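Side-chain contact in putative pyrazinamidase/nicotinamidase (Streptococcus mutans, PDB 3S2S), which probably hydrolyses nicotinamide and related amides such as pyrazinamide, as a zinc-containing member of the isochorismatase family: residues A[170-175]-A[205-210]. Residues are numbered along the deposited sequence; the frame is centred on the assembly and turned at random.
Sequences CVLHTA and NHLQNV. With CAD (cacodylic acid), chain F.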
loop_
_atom_site.group_PDB
_atom_site.type_symbol
_atom_site.label_atom_id
_atom_site.label_comp_id
_atom_site.label_asym_id
_atom_site.label_seq_id
_atom_site.Cartn_x
_atom_site.Cartn_y
_atom_site.Cartn_z
ATOM N N CYS A 170 -11.365 -14.872 5.865
ATOM C CA CYS A 170 -10.955 -14.393 4.531
ATOM C C CYS A 170 -11.919 -13.421 3.855
ATOM O O CYS A 170 -11.499 -12.460 3.188
ATOM C CB CYS A 170 -10.580 -15.555 3.592
ATOM S SG CYS A 170 -9.132 -16.466 4.258
ATOM N N VAL A 171 -13.215 -13.650 4.021
ATOM C CA VAL A 171 -14.179 -12.737 3.444
ATOM C C VAL A 171 -14.093 -11.406 4.176
ATOM O O VAL A 171 -14.003 -10.359 3.544
ATOM C CB VAL A 171 -15.591 -13.327 3.528
ATOM C CG1 VAL A 171 -16.607 -12.325 3.024
ATOM C CG2 VAL A 171 -15.663 -14.653 2.708
ATOM N N LEU A 172 -14.114 -11.442 5.512
ATOM C CA LEU A 172 -13.990 -10.197 6.308
ATOM C C LEU A 172 -12.714 -9.399 6.015
ATOM O O LEU A 172 -12.781 -8.188 5.780
ATOM C CB LEU A 172 -14.085 -10.507 7.810
ATOM C CG LEU A 172 -14.023 -9.281 8.729
ATOM C CD1 LEU A 172 -15.176 -8.373 8.435
ATOM C CD2 LEU A 172 -14.074 -9.753 10.190
ATOM N N HIS A 173 -11.554 -10.060 6.006
ATOM C CA HIS A 173 -10.311 -9.327 5.753
ATOM C C HIS A 173 -10.333 -8.735 4.346
ATOM O O HIS A 173 -9.891 -7.600 4.129
ATOM C CB HIS A 173 -9.102 -10.237 5.892
ATOM C CG HIS A 173 -8.735 -10.560 7.314
ATOM N ND1 HIS A 173 -7.440 -10.824 7.699
ATOM C CD2 HIS A 173 -9.494 -10.688 8.427
ATOM C CE1 HIS A 173 -7.415 -11.097 8.995
ATOM N NE2 HIS A 173 -8.651 -11.026 9.459
ATOM N N THR A 174 -10.840 -9.498 3.384
ATOM C CA THR A 174 -10.899 -9.003 2.008
ATOM C C THR A 174 -11.803 -7.779 1.944
ATOM O O THR A 174 -11.481 -6.802 1.290
ATOM C CB THR A 174 -11.422 -10.060 1.041
ATOM O OG1 THR A 174 -10.513 -11.174 1.039
ATOM C CG2 THR A 174 -11.538 -9.487 -0.405
ATOM N N ALA A 175 -12.930 -7.845 2.649
ATOM C CA ALA A 175 -13.844 -6.700 2.693
ATOM C C ALA A 175 -13.233 -5.456 3.336
ATOM O O ALA A 175 -13.493 -4.348 2.887
ATOM C CB ALA A 175 -15.129 -7.083 3.420
ATOM N N ASN A 205 -23.018 -8.642 10.132
ATOM C CA ASN A 205 -23.368 -7.390 10.791
ATOM C C ASN A 205 -22.261 -6.356 10.586
ATOM O O ASN A 205 -22.534 -5.198 10.318
ATOM C CB ASN A 205 -23.595 -7.614 12.286
ATOM C CG ASN A 205 -24.916 -8.312 12.587
ATOM O OD1 ASN A 205 -25.844 -8.304 11.770
ATOM N ND2 ASN A 205 -25.011 -8.905 13.779
ATOM N N HIS A 206 -21.005 -6.783 10.694
ATOM C CA HIS A 206 -19.884 -5.852 10.570
ATOM C C HIS A 206 -19.793 -5.355 9.129
ATOM O O HIS A 206 -19.618 -4.158 8.860
ATOM C CB HIS A 206 -18.597 -6.597 10.925
ATOM C CG HIS A 206 -17.391 -5.723 11.005
ATOM N ND1 HIS A 206 -16.913 -5.229 12.199
ATOM C CD2 HIS A 206 -16.558 -5.267 10.043
ATOM C CE1 HIS A 206 -15.832 -4.503 11.967
ATOM N NE2 HIS A 206 -15.588 -4.522 10.668
ATOM N N LEU A 207 -19.913 -6.283 8.187
ATOM C CA LEU A 207 -19.879 -5.904 6.780
ATOM C C LEU A 207 -20.920 -4.817 6.485
ATOM O O LEU A 207 -20.598 -3.787 5.889
ATOM C CB LEU A 207 -20.107 -7.126 5.890
ATOM C CG LEU A 207 -18.955 -8.135 5.919
ATOM C CD1 LEU A 207 -19.416 -9.543 5.554
ATOM C CD2 LEU A 207 -17.914 -7.670 4.969
ATOM N N GLN A 208 -22.166 -5.049 6.895
ATOM C CA GLN A 208 -23.224 -4.068 6.648
ATOM C C GLN A 208 -23.082 -2.795 7.462
ATOM O O GLN A 208 -23.127 -1.695 6.906
ATOM C CB GLN A 208 -24.583 -4.677 6.930
ATOM C CG GLN A 208 -25.745 -3.734 6.656
ATOM C CD GLN A 208 -27.039 -4.419 6.956
ATOM O OE1 GLN A 208 -27.572 -5.134 6.119
ATOM N NE2 GLN A 208 -27.537 -4.239 8.172
ATOM N N ASN A 209 -22.953 -2.926 8.780
ATOM C CA ASN A 209 -23.085 -1.735 9.631
ATOM C C ASN A 209 -21.813 -0.921 9.838
ATOM O O ASN A 209 -21.887 0.259 10.201
ATOM C CB ASN A 209 -23.729 -2.110 10.968
ATOM C CG ASN A 209 -25.100 -2.717 10.781
ATOM O OD1 ASN A 209 -25.861 -2.287 9.915
ATOM N ND2 ASN A 209 -25.420 -3.733 11.579
ATOM N N VAL A 210 -20.660 -1.534 9.601
ATOM C CA VAL A 210 -19.381 -0.864 9.766
ATOM C C VAL A 210 -18.796 -0.508 8.400
ATOM O O VAL A 210 -18.314 0.613 8.182
ATOM C CB VAL A 210 -18.387 -1.738 10.588
ATOM C CG1 VAL A 210 -17.023 -1.072 10.695
ATOM C CG2 VAL A 210 -18.952 -2.013 11.984
HETATM AS AS CAD F . -10.097 -18.245 5.293
HETATM C C1 CAD F . -10.478 -19.556 3.904
HETATM C C2 CAD F . -8.866 -18.985 6.655
HETATM O O1 CAD F . -11.439 -17.538 5.905
#
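Leu172 has CG anti to its backbone N (chi1 -178°), which carries the branch from a CB that does not face the partner helix until CD1 lies 3.8 Å from CD2 of the His206 ring. Leu207 turns the other way, CG anti to the carbonyl carbon and beside the backbone N, and its methyl CD2, branching off at CG, comes within 3.2 Å of Ala175 CB. That separation is shorter than normal carbon-carbon contact, so this is the tight point of the interface; Leu172 CD1 stands farther from Leu207 CD2, at 4.5 Å. The Leu172 and His206 side chains cross at about a right angle, the methyl meeting the imidazole obliquely, while Val210 CB sits 3.9 Å above the ring plane, over its centre. No hydrogen bond joins the segments. His206 NE2 instead bonds to His173 NE2 of the second subunit, and the leucine methyl thus packs against a ring tied into the subunit interface. At the far end of 170-175, Cys170 N donates to O1 of cacodylic acid (2.7 Å, N-H...O angle 159°), and Cys170 SG lies 2.3 Å from the arsenic. Cys170 O accepts from Thr174 N and Thr174 OG1 on opposite faces of its plane, a helical bond doubled by a hydroxyl. The axes of segments 170-175 and 205-209 approach to 10.8 Å and run 20° from parallel. The contact is thus apolar packing between segments of helices 167-180 and 197-209, characteristic of the three-layer alpha/beta fold of isochorismatase-like cysteine hydrolases, in which helices flank a parallel sheet.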